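Local coordinates for segregation protein (Thermus thermophilus, PDB 1WCV) that hydrolyses ATP and binds double-stranded DNA cooperatively in an ATP-dependent way, probably to help partition the bacterial chromosome, at residues T21-N26 with H233-L238; P140-Y145 with L175-D180. All coordinates share one frame; numbering follows the deposited sequence.

Contact 1 (T21-N26 with H233-L238)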
loop_
_atom_site.group_PDB
_atom_site.type_symbol
_atom_site.label_atom_id
_atom_site.label_comp_id
_atom_site.label_asym_id
_atom_site.label_seq_id
_atom_site.Cartn_x
_atom_site.Cartn_y
_atom_site.Cartn_z
ATOM N N THR A 21 -18.225 6.643 4.045
ATOM C CA THR A 21 -18.662 6.370 5.405
ATOM C C THR A 21 -18.002 5.111 5.949
ATOM O O THR A 21 -17.663 5.048 7.130
ATOM C CB THR A 21 -20.198 6.266 5.475
ATOM O OG1 THR A 21 -20.753 7.571 5.276
ATOM C CG2 THR A 21 -20.647 5.736 6.831
ATOM N N THR A 22 -17.813 4.112 5.095
ATOM C CA THR A 22 -17.150 2.890 5.536
ATOM C C THR A 22 -15.729 3.257 5.952
ATOM O O THR A 22 -15.184 2.695 6.904
ATOM C CB THR A 22 -17.106 1.837 4.408
ATOM O OG1 THR A 22 -18.422 1.316 4.193
ATOM C CG2 THR A 22 -16.174 0.688 4.775
ATOM N N THR A 23 -15.131 4.213 5.249
ATOM C CA THR A 23 -13.781 4.638 5.587
ATOM C C THR A 23 -13.766 5.387 6.914
ATOM O O THR A 23 -12.871 5.177 7.731
ATOM C CB THR A 23 -13.179 5.537 4.497
ATOM O OG1 THR A 23 -13.024 4.780 3.293
ATOM C CG2 THR A 23 -11.838 6.078 4.931
ATOM N N ALA A 24 -14.750 6.257 7.130
ATOM C CA ALA A 24 -14.810 7.022 8.380
ATOM C C ALA A 24 -14.946 6.070 9.566
ATOM O O ALA A 24 -14.250 6.207 10.570
ATOM C CB ALA A 24 -15.998 7.984 8.361
ATOM N N ILE A 25 -15.848 5.107 9.431
ATOM C CA ILE A 25 -16.098 4.137 10.489
ATOM C C ILE A 25 -14.889 3.271 10.806
ATOM O O ILE A 25 -14.478 3.150 11.962
ATOM C CB ILE A 25 -17.258 3.175 10.116
ATOM C CG1 ILE A 25 -18.590 3.933 10.063
ATOM C CG2 ILE A 25 -17.303 2.002 11.100
ATOM C CD1 ILE A 25 -18.934 4.660 11.322
ATOM N N ASN A 26 -14.316 2.671 9.771
ATOM C CA ASN A 26 -13.205 1.766 9.985
ATOM C C ASN A 26 -11.861 2.393 10.244
ATOM O O ASN A 26 -11.017 1.773 10.890
ATOM C CB ASN A 26 -13.140 0.757 8.842
ATOM C CG ASN A 26 -14.340 -0.173 8.843
ATOM O OD1 ASN A 26 -14.641 -0.807 9.859
ATOM N ND2 ASN A 26 -15.035 -0.254 7.717
ATOM N N HIS A 233 -8.015 -6.148 6.946
ATOM C CA HIS A 233 -6.560 -6.031 6.840
ATOM C C HIS A 233 -6.179 -4.718 6.150
ATOM O O HIS A 233 -5.207 -4.067 6.526
ATOM C CB HIS A 233 -5.976 -7.214 6.058
ATOM C CG HIS A 233 -6.086 -8.532 6.765
ATOM N ND1 HIS A 233 -5.370 -8.828 7.908
ATOM C CD2 HIS A 233 -6.844 -9.623 6.502
ATOM C CE1 HIS A 233 -5.684 -10.045 8.317
ATOM N NE2 HIS A 233 -6.576 -10.548 7.482
ATOM N N ALA A 234 -6.949 -4.326 5.141
ATOM C CA ALA A 234 -6.664 -3.080 4.433
ATOM C C ALA A 234 -6.880 -1.855 5.328
ATOM O O ALA A 234 -6.051 -0.943 5.345
ATOM C CB ALA A 234 -7.519 -2.982 3.173
ATOM N N TYR A 235 -7.978 -1.819 6.083
ATOM C CA TYR A 235 -8.197 -0.669 6.958
ATOM C C TYR A 235 -7.188 -0.604 8.100
ATOM O O TYR A 235 -6.861 0.478 8.582
ATOM C CB TYR A 235 -9.637 -0.640 7.486
ATOM C CG TYR A 235 -10.559 0.074 6.525
ATOM C CD1 TYR A 235 -10.359 1.418 6.218
ATOM C CD2 TYR A 235 -11.596 -0.601 5.881
ATOM C CE1 TYR A 235 -11.167 2.069 5.282
ATOM C CE2 TYR A 235 -12.409 0.036 4.952
ATOM C CZ TYR A 235 -12.187 1.366 4.654
ATOM O OH TYR A 235 -12.965 1.985 3.706
ATOM N N ARG A 236 -6.685 -1.759 8.531
ATOM C CA ARG A 236 -5.680 -1.779 9.587
ATOM C C ARG A 236 -4.426 -1.106 9.028
ATOM O O ARG A 236 -3.804 -0.265 9.678
ATOM C CB ARG A 236 -5.369 -3.229 9.991
ATOM C CG ARG A 236 -4.189 -3.422 10.959
ATOM C CD ARG A 236 -4.399 -2.699 12.278
ATOM N NE ARG A 236 -3.243 -2.781 13.177
ATOM C CZ ARG A 236 -2.907 -3.854 13.891
ATOM N NH1 ARG A 236 -3.632 -4.962 13.825
ATOM N NH2 ARG A 236 -1.846 -3.813 14.688
ATOM N N ARG A 237 -4.079 -1.468 7.796
ATOM C CA ARG A 237 -2.898 -0.920 7.144
ATOM C C ARG A 237 -3.091 0.567 6.830
ATOM O O ARG A 237 -2.160 1.361 6.960
ATOM C CB ARG A 237 -2.607 -1.729 5.875
ATOM C CG ARG A 237 -1.289 -1.409 5.186
ATOM C CD ARG A 237 -0.972 -2.472 4.131
ATOM N NE ARG A 237 -0.805 -3.795 4.738
ATOM C CZ ARG A 237 -1.575 -4.853 4.486
ATOM N NH1 ARG A 237 -2.586 -4.773 3.629
ATOM N NH2 ARG A 237 -1.337 -5.996 5.100
ATOM N N LEU A 238 -4.305 0.948 6.438
ATOM C CA LEU A 238 -4.574 2.347 6.137
ATOM C C LEU A 238 -4.351 3.226 7.362
ATOM O O LEU A 238 -3.803 4.319 7.251
ATOM C CB LEU A 238 -6.011 2.534 5.653
ATOM C CG LEU A 238 -6.381 3.989 5.341
ATOM C CD1 LEU A 238 -5.500 4.508 4.211
ATOM C CD2 LEU A 238 -7.845 4.074 4.952
#

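Contact 2 (P140-Y145 with L175-D180)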
loop_
_atom_site.group_PDB
_atom_site.type_symbol
_atom_site.label_atom_id
_atom_site.label_comp_id
_atom_site.label_asym_id
_atom_site.label_seq_id
_atom_site.Cartn_x
_atom_site.Cartn_y
_atom_site.Cartn_z
ATOM N N PRO A 140 -12.085 9.824 -0.048
ATOM C CA PRO A 140 -12.361 8.439 -0.440
ATOM C C PRO A 140 -13.119 8.442 -1.757
ATOM O O PRO A 140 -14.177 9.056 -1.868
ATOM C CB PRO A 140 -13.215 7.905 0.717
ATOM C CG PRO A 140 -12.989 8.923 1.851
ATOM C CD PRO A 140 -12.933 10.206 1.090
ATOM N N VAL A 141 -12.567 7.779 -2.763
ATOM C CA VAL A 141 -13.224 7.740 -4.056
ATOM C C VAL A 141 -13.325 6.303 -4.520
ATOM O O VAL A 141 -12.606 5.442 -4.031
ATOM C CB VAL A 141 -12.442 8.548 -5.127
ATOM C CG1 VAL A 141 -12.200 9.962 -4.641
ATOM C CG2 VAL A 141 -11.120 7.868 -5.439
ATOM N N GLN A 142 -14.246 6.042 -5.440
ATOM C CA GLN A 142 -14.387 4.700 -5.978
ATOM C C GLN A 142 -13.514 4.615 -7.208
ATOM O O GLN A 142 -13.232 5.628 -7.849
ATOM C CB GLN A 142 -15.838 4.401 -6.346
ATOM C CG GLN A 142 -16.755 4.225 -5.151
ATOM C CD GLN A 142 -18.130 3.730 -5.560
ATOM O OE1 GLN A 142 -18.262 2.663 -6.165
ATOM N NE2 GLN A 142 -19.162 4.504 -5.237
ATOM N N ALA A 143 -13.075 3.407 -7.533
ATOM C CA ALA A 143 -12.213 3.202 -8.685
ATOM C C ALA A 143 -12.997 3.257 -9.993
ATOM O O ALA A 143 -13.119 2.256 -10.702
ATOM C CB ALA A 143 -11.484 1.867 -8.556
ATOM N N GLU A 144 -13.521 4.440 -10.303
ATOM C CA GLU A 144 -14.293 4.673 -11.524
ATOM C C GLU A 144 -13.672 5.881 -12.206
ATOM O O GLU A 144 -13.123 6.753 -11.534
ATOM C CB GLU A 144 -15.751 4.982 -11.183
ATOM C CG GLU A 144 -16.484 3.880 -10.444
ATOM C CD GLU A 144 -17.870 4.318 -9.996
ATOM O OE1 GLU A 144 -18.633 3.468 -9.493
ATOM O OE2 GLU A 144 -18.194 5.517 -10.146
ATOM N N TYR A 145 -13.767 5.954 -13.527
ATOM C CA TYR A 145 -13.169 7.072 -14.246
ATOM C C TYR A 145 -13.632 8.464 -13.813
ATOM O O TYR A 145 -12.873 9.429 -13.930
ATOM C CB TYR A 145 -13.359 6.915 -15.760
ATOM C CG TYR A 145 -12.064 6.583 -16.465
ATOM C CD1 TYR A 145 -11.555 5.281 -16.456
ATOM C CD2 TYR A 145 -11.305 7.583 -17.077
ATOM C CE1 TYR A 145 -10.318 4.985 -17.036
ATOM C CE2 TYR A 145 -10.066 7.297 -17.659
ATOM C CZ TYR A 145 -9.579 5.997 -17.632
ATOM O OH TYR A 145 -8.356 5.711 -18.192
ATOM N N LEU A 175 -7.983 8.286 -1.230
ATOM C CA LEU A 175 -8.106 6.853 -0.968
ATOM C C LEU A 175 -8.995 6.140 -1.969
ATOM O O LEU A 175 -10.157 6.487 -2.129
ATOM C CB LEU A 175 -8.685 6.615 0.430
ATOM C CG LEU A 175 -8.966 5.155 0.830
ATOM C CD1 LEU A 175 -7.659 4.360 0.915
ATOM C CD2 LEU A 175 -9.681 5.141 2.188
ATOM N N VAL A 176 -8.445 5.130 -2.637
ATOM C CA VAL A 176 -9.232 4.354 -3.586
ATOM C C VAL A 176 -9.992 3.293 -2.786
ATOM O O VAL A 176 -9.386 2.513 -2.041
ATOM C CB VAL A 176 -8.334 3.657 -4.626
ATOM C CG1 VAL A 176 -9.184 2.843 -5.588
ATOM C CG2 VAL A 176 -7.524 4.707 -5.398
ATOM N N THR A 177 -11.318 3.297 -2.906
ATOM C CA THR A 177 -12.152 2.328 -2.202
ATOM C C THR A 177 -12.969 1.553 -3.223
ATOM O O THR A 177 -12.991 1.890 -4.413
ATOM C CB THR A 177 -13.145 3.023 -1.221
ATOM O OG1 THR A 177 -14.105 3.780 -1.969
ATOM C CG2 THR A 177 -12.400 3.958 -0.276
ATOM N N MET A 178 -13.630 0.499 -2.753
ATOM C CA MET A 178 -14.471 -0.329 -3.608
ATOM C C MET A 178 -13.766 -0.817 -4.868
ATOM O O MET A 178 -14.369 -0.958 -5.935
ATOM C CB MET A 178 -15.745 0.445 -3.952
ATOM C CG MET A 178 -16.456 0.923 -2.690
ATOM S SD MET A 178 -18.049 1.681 -2.957
ATOM C CE MET A 178 -19.095 0.225 -2.988
ATOM N N TYR A 179 -12.472 -1.085 -4.731
ATOM C CA TYR A 179 -11.676 -1.584 -5.843
ATOM C C TYR A 179 -12.243 -2.956 -6.238
ATOM O O TYR A 179 -12.154 -3.908 -5.463
ATOM C CB TYR A 179 -10.219 -1.719 -5.377
ATOM C CG TYR A 179 -9.236 -2.217 -6.414
ATOM C CD1 TYR A 179 -8.508 -1.330 -7.209
ATOM C CD2 TYR A 179 -9.000 -3.585 -6.568
ATOM C CE1 TYR A 179 -7.554 -1.805 -8.136
ATOM C CE2 TYR A 179 -8.063 -4.061 -7.477
ATOM C CZ TYR A 179 -7.340 -3.170 -8.257
ATOM O OH TYR A 179 -6.396 -3.660 -9.133
ATOM N N ASP A 180 -12.815 -3.051 -7.437
ATOM C CA ASP A 180 -13.407 -4.308 -7.918
ATOM C C ASP A 180 -12.344 -5.256 -8.455
ATOM O O ASP A 180 -11.971 -5.190 -9.626
ATOM C CB ASP A 180 -14.437 -4.019 -9.017
ATOM C CG ASP A 180 -15.237 -5.257 -9.416
ATOM O OD1 ASP A 180 -14.961 -6.344 -8.878
ATOM O OD2 ASP A 180 -16.146 -5.139 -10.266
HETATM O O HOH W 1 -13.286 -0.911 -9.437
HETATM O O HOH W 2 -14.326 1.057 -7.633
#

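Contact 1 (T21-N26 with H233-L238)
Y235 reaches from helix 230-246 to helix 18-33 and meets T22, T23 and N26 with its ring and hydroxyl. The polar part lies at the ring's rim, where Y235 OH stands 2.8 Å from T23 OG1, which sits at the ring edge and in its plane. T23 OG1 is also hydrogen-bonded to G19 O one turn earlier, an arrangement open to threonine inside a helix because OG1 lies beside its own backbone N (chi1 -65°). The apolar part is a CH-pi contact: N26 CB lies over one ring face, 3.7 Å from the centroid of the Y235 ring. The N26 amide is turned 38° from the ring plane, its OD1 accepting a hydrogen bond from I222 N. T22 CG2 adds a methyl 3.6 Å from Y235 OH. A long aromatic with a polar tip suits a gap of 10.7 Å between the segment axes, which cross at -67°. L212 of helix 210-218 also packs on the Y235 side chain. The C-terminal helix thus packs on the helix that follows the P-loop of a ParA-type ATPase, whose T21 and T22 bind nucleotide.

Contact 2 (P140-Y145 with L175-D180)
V141 and T177 meet between two parallel strands, where V141 O takes two hydrogen bonds. T177 N approaches V141 O nearly head-on at 2.7 Å, whereas T177 OG1, 3.0 Å from V141 O, comes from above the carbonyl plane. Threonine suits the place because its OG1 lies between the backbone N and the carbonyl carbon (chi1 67°), turned back to the neighbouring strand. An alanine here would probably leave V141 O with the backbone bond alone and open a gap beside P140 CB, which the T177 methyl now faces. V141 N adds to the parallel pairing by donating to L175 O at 2.8 Å. Beyond Q142, A143 N reaches T177 O in a weak bond of 3.5 Å, and a water accepting weakly from A143 N donates to M178 O. The Q142 and M178 side chains cross at a slant, the thioether SD of M178 3.3 Å from Q142 CD, while A143 CB touches V176 CG1 at 3.9 Å. Further out, N13 ND2 bonds to P140 O. Helix 146-164 connects the two strands in a beta-alpha-beta unit; V141 packs against that helix, whereas P140, L175 and T177 meet T23 of helix 18-33 on the other face of the sheet.

Overall arrangement
T23 joins the two contacts, whose centres lie 13 Å apart. In contact 1 its hydroxyl oxygen meets the tyrosine; the same atom, T23 OG1, packs against the sheet residues of contact 2, 3.5 Å from L175 CD2 and 3.7 Å from T177 CG2. A second link is direct, L238 CD2 to L175 CD2 at 3.5 Å, so helix 230-246 also rests on strand 170-177, the outermost of the sheet within this chain. Both contacts border the nucleotide site: contact 1 contains T21 and T22, and in contact 2 the M178 side chain comes within about 3 Å of that of V18, an ATP-binding residue. Each contact also reaches the subunit interface, where Y179 bonds to H233 of the second subunit.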